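Local atomic coordinates of alcohol dehydrogenase IV (PDB entry 3IV7), a protein that probably acts as an NAD-dependent maleylacetate reductase of the iron-containing alcohol dehydrogenase family. Residues 99-104 against 124-129; 13-18 against 225-230; 110-115 against 144-149; 65-70 against 74-79. All blocks are in the same frame, centred on the assembly; numbering follows the deposited sequence. Where two conformers were deposited one is given.

Overall arrangement
Contacts 1, 3 and 4 all belong to the N-terminal half of the chain, where a parallel sheet is flanked by helices, whereas contact 2 joins that half to helix 216-236 of the helical C-terminal half. Contacts 1 and 3 share helix 98-111, and their centres are 10 Å apart. Gln15 of contact 2 ties three of the four together: its NE2 lies 2.7 Å from Glu126 O of contact 1 and 2.8 Å from Pro149 O of contact 3. Contact 4 packs on contact 1 through Val68 and Leu103, but stays about 18 Å from contact 2 at the nearest atoms. A bound 1,2-ethanediol, probably from crystallisation, lies about 6 Å from the side chain of Tyr227.

Contact 1: 99-104 against 124-129; sequences STIGLA and GSEATN
Ile101 reaches from its helix to the loop 124-129 and touches it with two methyls. CD1 lies 3.4 Å from Glu126 OE1 and 4.0 Å from Glu126 CB, while CG2 meets Ser125, 3.7 Å from OG and 3.9 Å from CB. The two branches divide the work because CG2 is anti to the backbone N and CG1 anti to the carbonyl carbon (chi1 -67°), which spreads the methyls over successive residues of the loop. Glu126 comes to CD1 by a folded route: its CG sits between the backbone N and the carbonyl carbon (chi1 63°), and a bend at chi2 of -83° brings OE1 round to the CD1 methyl. In the fold, helix 98-111 is the crossover of the beta-alpha-beta unit formed with parallel strands 91-96 and 115-119, and it packs here against the loop leaving the second strand, a short 3-10 turn at residues 125-126. The polar ends have their bonding partners further out. Glu126 OE2 is hydrogen-bonded to Tyr154 OH, and Ser125 OG to Lys105 NZ on the same helix as Ile101; Lys105 NZ also bonds Thr128 OG1. Within the loop, Ala127 N bonds to Gly124 O at 3.0 Å and Thr128 N to Ser125 O at 3.1 Å.

Contact 2: 13-18 against 225-230; sequences LPQKVM and GAYLAA
A buried tyrosine-glutamine hydrogen bond joins the two halves of the chain here, linking strand 7-20, an edge strand of the parallel sheet within the subunit, to helix 216-236 of the C-terminal helical part. Gln15 and Val17, alternate residues of the strand, both direct their side chains at Tyr227. Lys16 between them points away and makes a salt bridge with Asp11 of the second subunit, whose strand pairs antiparallel with 15-18 and carries the sheet across the interface. Tyr227 spans the gap, 9.1 Å between Tyr227 CA and Val17 CA, because its ring projects with CG anti to the backbone N (chi1 -179°). Val17 CG2 lies beside the hydroxyl end of the ring, modelled too close for its distance to be trusted. Gln15 extends its chain past the phenol in the opposite direction, and its amide plane is turned 41° from the ring. NE2 is hydrogen-bonded to Glu126 O and Pro149 O, and with OE1 taken by Tyr227 both ends of the amide are engaged, which should hold its flip state. Tyr227 OH donates to Gln15 OE1 at 2.7 Å, the acceptor lying at the ring edge and the donor tilted 19° from the carbonyl plane.

Contact 3: 110-115 against 144-149; sequences TTALPI and DLKVLP
Ile115 and Pro149 lie side by side and point the same way, with Ile115 CG2 3.8 Å from Pro149 CB and 3.9 Å from Pro149 CG. The isoleucine splits its branches: CG2 stands anti to the backbone N (chi1 -66°) and takes the proline, whereas CG1 turns beside that N and carries CD1 to within 3.9 Å of Val147 O. At the more exposed end, Lys146 bends at chi3 and chi4 (-49° and -54°), folding its chain past Ala112. Its CD comes 3.9 Å from Ala112 CB, and the same curl returns NZ to Asp144 OD2 in a 2.7 Å salt bridge that uses the syn lone pair of the carboxylate. Asp144 OD1 also receives the backbone N of Lys146 from above the carboxylate plane, an Asx turn leading into the 3-10 segment 145-147. The contact thus sets the end of helix 98-111 and the start of strand 115-119 against the loop entering strand 151-154, its neighbour in the parallel sheet. Ala112 leaves the helix with positive phi, and Thr111 OG1 accepts from Leu113 N in an ST turn. Between the two segments, one water lies within bonding distance of both Leu113 O and Lys146 O. A second accepts from Ile115 N and donates to Leu148 O at 2.8 Å.

Contact 4: 65-70 against 74-79; sequences HDEVVM and IEVAER
Residues 65-70, with an inverse gamma turn centred on Glu67, run past the first turns of helix 74-86, the CA atoms of Glu67 and Val76 being 7.2 Å apart. This is the connection from strand 63-65, an outermost strand of the parallel sheet within the subunit, into the helix that follows it, closed by a salt bridge and a valine-valine contact. Glu67 reaches across fully extended, CG anti to the backbone N (chi1 -173°), and Arg79 grips its carboxylate side-on, Arg79 NE to Glu67 OE1 and Arg79 NH2 to Glu67 OE2, both at 2.8 Å. The NE bond is almost straight, at 173°, and in the guanidinium plane; the NH2 bond is more bent, at 150°. The two flat groups are nearly coplanar, and Glu75 O lies over one guanidinium face. Beside the ion pair, Val76 meets the loop with both methyls: CG1 is 3.5 Å from Glu67 O, while CG2 meets Val69 CG2 at 3.9 Å and the glutamate OE2 at 3.5 Å. Elsewhere on the loop, Val68 packs on Ser99 and Thr100 of helix 98-111. A water at the edge of the His65 ring, 2.8 Å from NE2, donates to Glu67 OE1 and, at 2.9 Å, to Val76 O.

Contact 1: 99-104 against 124-129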
loop_
_atom_site.group_PDB
_atom_site.type_symbol
_atom_site.label_atom_id
_atom_site.label_comp_id
_atom_site.label_asym_id
_atom_site.label_seq_id
_atom_site.Cartn_x
_atom_site.Cartn_y
_atom_site.Cartn_z
ATOM N N SER A 99 2.934 14.208 -19.413
ATOM C CA SER A 99 2.761 13.960 -20.833
ATOM C C SER A 99 3.814 12.977 -21.400
ATOM O O SER A 99 3.557 12.261 -22.387
ATOM C CB SER A 99 2.740 15.303 -21.606
ATOM O OG SER A 99 4.022 15.864 -21.642
ATOM N N THR A 100 4.997 12.964 -20.788
ATOM C CA THR A 100 6.037 12.031 -21.153
ATOM C C THR A 100 5.666 10.634 -20.676
ATOM O O THR A 100 5.722 9.674 -21.421
ATOM C CB THR A 100 7.353 12.449 -20.548
ATOM O OG1 THR A 100 7.604 13.829 -20.879
ATOM C CG2 THR A 100 8.483 11.546 -21.089
ATOM N N ILE A 101 5.265 10.542 -19.422
ATOM C CA ILE A 101 4.781 9.293 -18.874
ATOM C C ILE A 101 3.538 8.870 -19.657
ATOM O O ILE A 101 3.326 7.677 -19.922
ATOM C CB ILE A 101 4.461 9.429 -17.379
ATOM C CG1 ILE A 101 5.765 9.671 -16.568
ATOM C CG2 ILE A 101 3.749 8.178 -16.875
ATOM C CD1 ILE A 101 5.548 10.239 -15.135
ATOM N N GLY A 102 2.737 9.850 -20.063
ATOM C CA GLY A 102 1.509 9.571 -20.823
ATOM C C GLY A 102 1.783 8.849 -22.141
ATOM O O GLY A 102 1.027 7.930 -22.529
ATOM N N LEU A 103 2.858 9.249 -22.834
ATOM C CA LEU A 103 3.212 8.629 -24.092
ATOM C C LEU A 103 3.735 7.204 -23.880
ATOM O O LEU A 103 3.405 6.296 -24.646
ATOM C CB LEU A 103 4.231 9.483 -24.865
ATOM C CG LEU A 103 4.600 8.984 -26.270
ATOM C CD1 LEU A 103 3.370 8.885 -27.163
ATOM C CD2 LEU A 103 5.706 9.867 -26.947
ATOM N N ALA A 104 4.514 6.993 -22.829
ATOM C CA ALA A 104 5.013 5.655 -22.524
ATOM C C ALA A 104 3.817 4.751 -22.275
ATOM O O ALA A 104 3.759 3.640 -22.779
ATOM C CB ALA A 104 5.972 5.683 -21.302
ATOM N N GLY A 124 1.925 12.539 -10.584
ATOM C CA GLY A 124 1.727 11.166 -10.138
ATOM C C GLY A 124 1.230 10.138 -11.154
ATOM O O GLY A 124 0.824 9.030 -10.761
ATOM N N SER A 125 1.306 10.452 -12.454
ATOM C CA SER A 125 0.837 9.518 -13.460
ATOM C C SER A 125 1.569 8.197 -13.351
ATOM O O SER A 125 1.020 7.174 -13.669
ATOM C CB SER A 125 0.954 10.088 -14.874
ATOM O OG SER A 125 0.345 9.201 -15.813
ATOM N N GLU A 126 2.811 8.232 -12.864
ATOM C CA GLU A 126 3.657 7.012 -12.755
ATOM C C GLU A 126 3.100 5.956 -11.788
ATOM O O GLU A 126 3.510 4.796 -11.825
ATOM C CB GLU A 126 5.074 7.375 -12.339
ATOM C CG GLU A 126 5.209 8.031 -10.932
ATOM C CD GLU A 126 4.941 9.498 -10.893
ATOM O OE1 GLU A 126 4.463 10.055 -11.886
ATOM O OE2 GLU A 126 5.201 10.105 -9.844
ATOM N N ALA A 127 2.176 6.368 -10.937
ATOM C CA ALA A 127 1.576 5.485 -9.983
ATOM C C ALA A 127 0.131 5.155 -10.284
ATOM O O ALA A 127 -0.523 4.614 -9.454
ATOM C CB ALA A 127 1.692 6.064 -8.594
ATOM N N THR A 128 -0.366 5.465 -11.483
ATOM C CA THR A 128 -1.741 5.073 -11.840
ATOM C C THR A 128 -1.761 4.201 -13.112
ATOM O O THR A 128 -0.810 4.225 -13.961
ATOM C CB THR A 128 -2.671 6.296 -12.079
ATOM O OG1 THR A 128 -2.466 6.803 -13.395
ATOM C CG2 THR A 128 -2.408 7.411 -11.069
ATOM N N ASN A 129 -2.856 3.490 -13.251
ATOM C CA ASN A 129 -3.125 2.652 -14.383
ATOM C C ASN A 129 -4.090 3.347 -15.313
ATOM O O ASN A 129 -4.830 2.703 -16.022
ATOM C CB ASN A 129 -3.707 1.326 -13.927
ATOM C CG ASN A 129 -4.925 1.491 -13.020
ATOM O OD1 ASN A 129 -5.359 2.609 -12.720
ATOM N ND2 ASN A 129 -5.403 0.377 -12.496
#

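Contact 2: 13-18 against 225-230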
loop_
_atom_site.group_PDB
_atom_site.type_symbol
_atom_site.label_atom_id
_atom_site.label_comp_id
_atom_site.label_asym_id
_atom_site.label_seq_id
_atom_site.Cartn_x
_atom_site.Cartn_y
_atom_site.Cartn_z
ATOM N N LEU A 13 -1.972 -2.593 -6.463
ATOM C CA LEU A 13 -1.327 -2.748 -7.756
ATOM C C LEU A 13 0.150 -3.040 -7.600
ATOM O O LEU A 13 0.801 -2.453 -6.742
ATOM C CB LEU A 13 -1.492 -1.470 -8.580
ATOM C CG LEU A 13 -2.931 -1.047 -8.855
ATOM C CD1 LEU A 13 -2.943 0.172 -9.737
ATOM C CD2 LEU A 13 -3.781 -2.205 -9.470
ATOM N N PRO A 14 0.700 -3.901 -8.483
ATOM C CA PRO A 14 2.125 -4.261 -8.354
ATOM C C PRO A 14 3.042 -3.135 -8.826
ATOM O O PRO A 14 2.835 -2.578 -9.885
ATOM C CB PRO A 14 2.269 -5.489 -9.251
ATOM C CG PRO A 14 1.136 -5.346 -10.292
ATOM C CD PRO A 14 0.025 -4.599 -9.605
ATOM N N GLN A 15 4.009 -2.775 -8.010
ATOM C CA GLN A 15 4.962 -1.764 -8.386
ATOM C C GLN A 15 6.194 -1.774 -7.507
ATOM O O GLN A 15 6.122 -2.045 -6.317
ATOM C CB GLN A 15 4.315 -0.374 -8.329
ATOM C CG GLN A 15 4.981 0.634 -9.250
ATOM C CD GLN A 15 4.150 1.897 -9.425
ATOM O OE1 GLN A 15 3.626 2.450 -8.451
ATOM N NE2 GLN A 15 4.031 2.365 -10.669
ATOM N N LYS A 16 7.337 -1.500 -8.123
ATOM C CA LYS A 16 8.566 -1.258 -7.406
ATOM C C LYS A 16 8.855 0.238 -7.467
ATOM O O LYS A 16 8.703 0.874 -8.526
ATOM C CB LYS A 16 9.728 -2.029 -8.019
ATOM C CG LYS A 16 11.091 -1.717 -7.396
ATOM C CD LYS A 16 12.268 -2.438 -8.155
ATOM C CE LYS A 16 12.344 -3.925 -7.835
ATOM N NZ LYS A 16 12.638 -4.179 -6.358
ATOM N N VAL A 17 9.285 0.785 -6.346
ATOM C CA VAL A 17 9.655 2.169 -6.243
ATOM C C VAL A 17 11.034 2.251 -5.689
ATOM O O VAL A 17 11.332 1.656 -4.630
ATOM C CB VAL A 17 8.706 2.902 -5.278
ATOM C CG1 VAL A 17 9.019 4.417 -5.250
ATOM C CG2 VAL A 17 7.288 2.647 -5.678
HETATM N N MSE A 18 11.929 2.892 -6.425
HETATM C CA MSE A 18 13.295 3.090 -5.956
HETATM C C MSE A 18 13.476 4.588 -5.748
HETATM O O MSE A 18 13.152 5.384 -6.632
HETATM C CB MSE A 18 14.280 2.567 -6.975
HETATM C CG MSE A 18 14.034 1.112 -7.362
HETATM SE SE MSE A 18 14.980 0.586 -9.001
HETATM C CE MSE A 18 16.547 -0.124 -8.222
ATOM N N GLY A 225 5.339 12.268 -1.376
ATOM C CA GLY A 225 3.911 12.627 -1.236
ATOM C C GLY A 225 3.138 12.396 -2.495
ATOM O O GLY A 225 2.045 11.822 -2.488
ATOM N N ALA A 226 3.711 12.832 -3.593
ATOM C CA ALA A 226 3.112 12.663 -4.877
ATOM C C ALA A 226 2.870 11.195 -5.198
ATOM O O ALA A 226 1.875 10.856 -5.802
ATOM C CB ALA A 226 4.016 13.309 -5.963
ATOM N N TYR A 227 3.803 10.324 -4.808
ATOM C CA TYR A 227 3.639 8.898 -5.077
ATOM C C TYR A 227 2.449 8.333 -4.316
ATOM O O TYR A 227 1.547 7.705 -4.921
ATOM C CB TYR A 227 4.899 8.116 -4.734
ATOM C CG TYR A 227 4.752 6.638 -5.045
ATOM C CD1 TYR A 227 4.620 6.193 -6.346
ATOM C CD2 TYR A 227 4.695 5.698 -4.022
ATOM C CE1 TYR A 227 4.443 4.829 -6.633
ATOM C CE2 TYR A 227 4.548 4.351 -4.288
ATOM C CZ TYR A 227 4.435 3.913 -5.586
ATOM O OH TYR A 227 4.244 2.567 -5.824
ATOM N N LEU A 228 2.403 8.572 -3.003
ATOM C CA LEU A 228 1.273 8.053 -2.200
ATOM C C LEU A 228 -0.073 8.661 -2.593
ATOM O O LEU A 228 -1.097 7.982 -2.596
ATOM C CB LEU A 228 1.554 8.207 -0.728
ATOM C CG LEU A 228 2.693 7.250 -0.296
ATOM C CD1 LEU A 228 2.828 7.294 1.132
ATOM C CD2 LEU A 228 2.402 5.810 -0.768
ATOM N N ALA A 229 -0.069 9.926 -2.970
ATOM C CA ALA A 229 -1.291 10.564 -3.453
ATOM C C ALA A 229 -1.862 9.793 -4.646
ATOM O O ALA A 229 -3.065 9.560 -4.728
ATOM C CB ALA A 229 -1.002 12.003 -3.850
ATOM N N ALA A 230 -0.978 9.468 -5.603
ATOM C CA ALA A 230 -1.372 8.815 -6.844
ATOM C C ALA A 230 -1.774 7.359 -6.635
ATOM O O ALA A 230 -2.765 6.890 -7.225
ATOM C CB ALA A 230 -0.244 8.941 -7.897
#

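Contact 3: 110-115 against 144-149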
loop_
_atom_site.group_PDB
_atom_site.type_symbol
_atom_site.label_atom_id
_atom_site.label_comp_id
_atom_site.label_asym_id
_atom_site.label_seq_id
_atom_site.Cartn_x
_atom_site.Cartn_y
_atom_site.Cartn_z
ATOM N N THR A 110 -0.793 -0.910 -26.395
ATOM C CA THR A 110 -0.849 -1.805 -27.541
ATOM C C THR A 110 0.276 -2.848 -27.609
ATOM O O THR A 110 0.097 -3.875 -28.214
ATOM C CB THR A 110 -0.859 -1.030 -28.831
ATOM O OG1 THR A 110 0.335 -0.241 -28.927
ATOM C CG2 THR A 110 -2.080 -0.097 -28.875
ATOM N N THR A 111 1.429 -2.552 -27.019
ATOM C CA THR A 111 2.603 -3.434 -27.098
ATOM C C THR A 111 2.798 -4.298 -25.854
ATOM O O THR A 111 3.537 -5.269 -25.889
ATOM C CB THR A 111 3.894 -2.600 -27.248
ATOM O OG1 THR A 111 4.074 -1.797 -26.083
ATOM C CG2 THR A 111 3.833 -1.703 -28.492
ATOM N N ALA A 112 2.167 -3.915 -24.743
ATOM C CA ALA A 112 2.357 -4.609 -23.482
ATOM C C ALA A 112 3.796 -4.471 -22.944
ATOM O O ALA A 112 4.162 -5.170 -22.026
ATOM C CB ALA A 112 1.963 -6.164 -23.621
ATOM N N LEU A 113 4.575 -3.519 -23.465
ATOM C CA LEU A 113 5.944 -3.331 -23.006
ATOM C C LEU A 113 5.964 -2.771 -21.598
ATOM O O LEU A 113 5.137 -1.933 -21.247
ATOM C CB LEU A 113 6.718 -2.391 -23.930
ATOM C CG LEU A 113 7.153 -2.982 -25.278
ATOM C CD1 LEU A 113 7.639 -1.851 -26.172
ATOM C CD2 LEU A 113 8.269 -4.110 -25.087
ATOM N N PRO A 114 6.936 -3.183 -20.811
ATOM C CA PRO A 114 7.078 -2.661 -19.473
ATOM C C PRO A 114 7.658 -1.273 -19.488
ATOM O O PRO A 114 8.418 -0.905 -20.423
ATOM C CB PRO A 114 8.045 -3.646 -18.812
ATOM C CG PRO A 114 8.785 -4.239 -19.924
ATOM C CD PRO A 114 7.863 -4.302 -21.069
ATOM N N ILE A 115 7.283 -0.484 -18.491
ATOM C CA ILE A 115 7.728 0.881 -18.385
ATOM C C ILE A 115 8.486 1.097 -17.087
ATOM O O ILE A 115 8.029 0.666 -16.017
ATOM C CB ILE A 115 6.528 1.835 -18.338
ATOM C CG1 ILE A 115 5.750 1.836 -19.648
ATOM C CG2 ILE A 115 6.983 3.258 -17.983
ATOM C CD1 ILE A 115 4.380 2.530 -19.479
ATOM N N ASP A 144 -6.201 0.689 -17.653
ATOM C CA ASP A 144 -5.622 -0.554 -18.195
ATOM C C ASP A 144 -4.388 -0.846 -17.368
ATOM O O ASP A 144 -3.500 0.008 -17.259
ATOM C CB ASP A 144 -5.291 -0.350 -19.675
ATOM C CG ASP A 144 -4.578 -1.548 -20.320
ATOM O OD1 ASP A 144 -4.317 -2.549 -19.640
ATOM O OD2 ASP A 144 -4.264 -1.447 -21.535
ATOM N N LEU A 145 -4.338 -2.030 -16.741
ATOM C CA LEU A 145 -3.177 -2.427 -15.874
ATOM C C LEU A 145 -1.836 -2.374 -16.612
ATOM O O LEU A 145 -0.808 -2.099 -16.009
ATOM C CB LEU A 145 -3.363 -3.833 -15.281
ATOM C CG LEU A 145 -2.200 -4.341 -14.359
ATOM C CD1 LEU A 145 -1.997 -3.413 -13.089
ATOM C CD2 LEU A 145 -2.408 -5.838 -13.932
ATOM N N LYS A 146 -1.849 -2.635 -17.920
ATOM C CA LYS A 146 -0.602 -2.610 -18.710
ATOM C C LYS A 146 0.033 -1.251 -18.751
ATOM O O LYS A 146 1.196 -1.165 -19.059
ATOM C CB LYS A 146 -0.825 -3.091 -20.157
ATOM C CG LYS A 146 -1.438 -4.454 -20.267
ATOM C CD LYS A 146 -1.251 -5.067 -21.670
ATOM C CE LYS A 146 -1.638 -4.140 -22.762
ATOM N NZ LYS A 146 -3.015 -3.632 -22.596
ATOM N N VAL A 147 -0.716 -0.163 -18.445
ATOM C CA VAL A 147 -0.107 1.145 -18.486
ATOM C C VAL A 147 0.554 1.567 -17.181
ATOM O O VAL A 147 1.267 2.543 -17.160
ATOM C CB VAL A 147 -1.046 2.235 -19.008
ATOM C CG1 VAL A 147 -1.746 1.737 -20.241
ATOM C CG2 VAL A 147 -2.048 2.698 -17.935
ATOM N N LEU A 148 0.341 0.823 -16.108
ATOM C CA LEU A 148 0.987 1.130 -14.840
ATOM C C LEU A 148 2.490 0.831 -14.968
ATOM O O LEU A 148 2.859 -0.279 -15.278
ATOM C CB LEU A 148 0.405 0.263 -13.705
ATOM C CG LEU A 148 1.041 0.449 -12.322
ATOM C CD1 LEU A 148 0.714 1.852 -11.771
ATOM C CD2 LEU A 148 0.557 -0.689 -11.349
ATOM N N PRO A 149 3.357 1.832 -14.721
ATOM C CA PRO A 149 4.773 1.478 -14.828
ATOM C C PRO A 149 5.143 0.414 -13.799
ATOM O O PRO A 149 4.675 0.459 -12.653
ATOM C CB PRO A 149 5.487 2.796 -14.536
ATOM C CG PRO A 149 4.517 3.858 -14.998
ATOM C CD PRO A 149 3.136 3.291 -14.795
HETATM O O HOH W 1 3.491 -2.620 -19.223
HETATM O O HOH W 2 4.751 -1.210 -17.128
#

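Contact 4: 65-70 against 74-79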
loop_
_atom_site.group_PDB
_atom_site.type_symbol
_atom_site.label_atom_id
_atom_site.label_comp_id
_atom_site.label_asym_id
_atom_site.label_seq_id
_atom_site.Cartn_x
_atom_site.Cartn_y
_atom_site.Cartn_z
ATOM N N HIS A 65 13.563 8.925 -27.965
ATOM C CA HIS A 65 12.369 9.414 -28.610
ATOM C C HIS A 65 11.921 10.670 -27.920
ATOM O O HIS A 65 11.631 10.646 -26.717
ATOM C CB HIS A 65 11.280 8.334 -28.550
ATOM C CG HIS A 65 10.033 8.687 -29.291
ATOM N ND1 HIS A 65 9.889 8.479 -30.648
ATOM C CD2 HIS A 65 8.861 9.222 -28.862
ATOM C CE1 HIS A 65 8.687 8.883 -31.025
ATOM N NE2 HIS A 65 8.044 9.338 -29.963
ATOM N N ASP A 66 11.882 11.792 -28.661
ATOM C CA ASP A 66 11.523 13.062 -28.061
ATOM C C ASP A 66 10.186 13.674 -28.451
ATOM O O ASP A 66 9.839 14.763 -27.941
ATOM C CB ASP A 66 12.656 14.085 -28.172
ATOM C CG ASP A 66 12.941 14.534 -29.616
ATOM O OD1 ASP A 66 12.176 14.210 -30.553
ATOM O OD2 ASP A 66 13.963 15.220 -29.794
ATOM N N GLU A 67 9.367 12.963 -29.236
ATOM C CA GLU A 67 8.056 13.517 -29.599
ATOM C C GLU A 67 7.040 13.329 -28.489
ATOM O O GLU A 67 6.249 12.420 -28.515
ATOM C CB GLU A 67 7.514 12.971 -30.933
ATOM C CG GLU A 67 6.243 13.714 -31.328
ATOM C CD GLU A 67 5.586 13.230 -32.602
ATOM O OE1 GLU A 67 5.843 12.099 -33.056
ATOM O OE2 GLU A 67 4.743 13.987 -33.118
ATOM N N VAL A 68 7.073 14.225 -27.519
ATOM C CA VAL A 68 6.180 14.197 -26.399
ATOM C C VAL A 68 5.253 15.373 -26.594
ATOM O O VAL A 68 5.708 16.481 -26.807
ATOM C CB VAL A 68 6.958 14.326 -25.077
ATOM C CG1 VAL A 68 6.013 14.517 -23.872
ATOM C CG2 VAL A 68 7.883 13.126 -24.899
ATOM N N VAL A 69 3.942 15.113 -26.574
ATOM C CA VAL A 69 2.935 16.146 -26.876
ATOM C C VAL A 69 1.825 16.057 -25.851
ATOM O O VAL A 69 1.336 14.984 -25.556
ATOM C CB VAL A 69 2.388 15.961 -28.313
ATOM C CG1 VAL A 69 1.363 17.078 -28.689
ATOM C CG2 VAL A 69 3.516 15.967 -29.283
HETATM N N MSE A 70 1.478 17.180 -25.247
HETATM C CA MSE A 70 0.396 17.284 -24.251
HETATM C C MSE A 70 -0.902 16.613 -24.739
HETATM O O MSE A 70 -1.246 16.728 -25.957
HETATM C CB MSE A 70 0.112 18.786 -24.010
HETATM C CG MSE A 70 -0.811 19.082 -22.851
HETATM SE SE MSE A 70 -1.071 21.008 -22.576
HETATM C CE MSE A 70 -1.681 21.521 -24.369
ATOM N N ILE A 74 -3.527 10.784 -30.646
ATOM C CA ILE A 74 -3.481 9.429 -31.101
ATOM C C ILE A 74 -2.439 9.255 -32.183
ATOM O O ILE A 74 -1.770 8.234 -32.223
ATOM C CB ILE A 74 -4.876 8.938 -31.615
ATOM C CG1 ILE A 74 -4.824 7.425 -31.949
ATOM C CG2 ILE A 74 -5.324 9.755 -32.867
ATOM C CD1 ILE A 74 -4.335 6.515 -30.765
ATOM N N GLU A 75 -2.244 10.284 -33.019
ATOM C CA GLU A 75 -1.238 10.222 -34.083
ATOM C C GLU A 75 0.196 10.171 -33.495
ATOM O O GLU A 75 1.092 9.552 -34.055
ATOM C CB GLU A 75 -1.362 11.415 -35.036
ATOM C CG GLU A 75 -2.783 11.582 -35.732
ATOM C CD GLU A 75 -3.798 12.346 -34.847
ATOM O OE1 GLU A 75 -3.446 12.725 -33.715
ATOM O OE2 GLU A 75 -4.939 12.572 -35.292
ATOM N N VAL A 76 0.399 10.856 -32.404
ATOM C CA VAL A 76 1.696 10.847 -31.727
ATOM C C VAL A 76 1.905 9.473 -31.033
ATOM O O VAL A 76 2.973 8.895 -31.094
ATOM C CB VAL A 76 1.772 12.017 -30.727
ATOM C CG1 VAL A 76 3.036 11.937 -29.845
ATOM C CG2 VAL A 76 1.684 13.386 -31.511
ATOM N N ALA A 77 0.853 8.958 -30.392
ATOM C CA ALA A 77 0.919 7.635 -29.784
ATOM C C ALA A 77 1.230 6.584 -30.873
ATOM O O ALA A 77 2.121 5.734 -30.696
ATOM C CB ALA A 77 -0.390 7.311 -29.076
ATOM N N GLU A 78 0.550 6.688 -32.021
ATOM C CA GLU A 78 0.740 5.718 -33.123
ATOM C C GLU A 78 2.171 5.713 -33.682
ATOM O O GLU A 78 2.722 4.640 -33.935
ATOM C CB GLU A 78 -0.294 5.920 -34.244
ATOM C CG GLU A 78 -1.690 5.399 -33.876
ATOM C CD GLU A 78 -1.746 3.874 -33.810
ATOM O OE1 GLU A 78 -1.790 3.246 -34.869
ATOM O OE2 GLU A 78 -1.762 3.306 -32.703
ATOM N N ARG A 79 2.764 6.897 -33.875
ATOM C CA ARG A 79 4.198 6.975 -34.267
ATOM C C ARG A 79 5.107 6.349 -33.216
ATOM O O ARG A 79 5.983 5.580 -33.552
ATOM C CB ARG A 79 4.631 8.420 -34.511
ATOM C CG ARG A 79 4.215 8.961 -35.884
ATOM C CD ARG A 79 4.816 10.353 -36.142
ATOM N NE ARG A 79 4.245 11.398 -35.272
ATOM C CZ ARG A 79 3.101 12.051 -35.513
ATOM N NH1 ARG A 79 2.331 11.728 -36.545
ATOM N NH2 ARG A 79 2.694 12.983 -34.684
HETATM O O HOH W 3 5.679 9.904 -31.300
#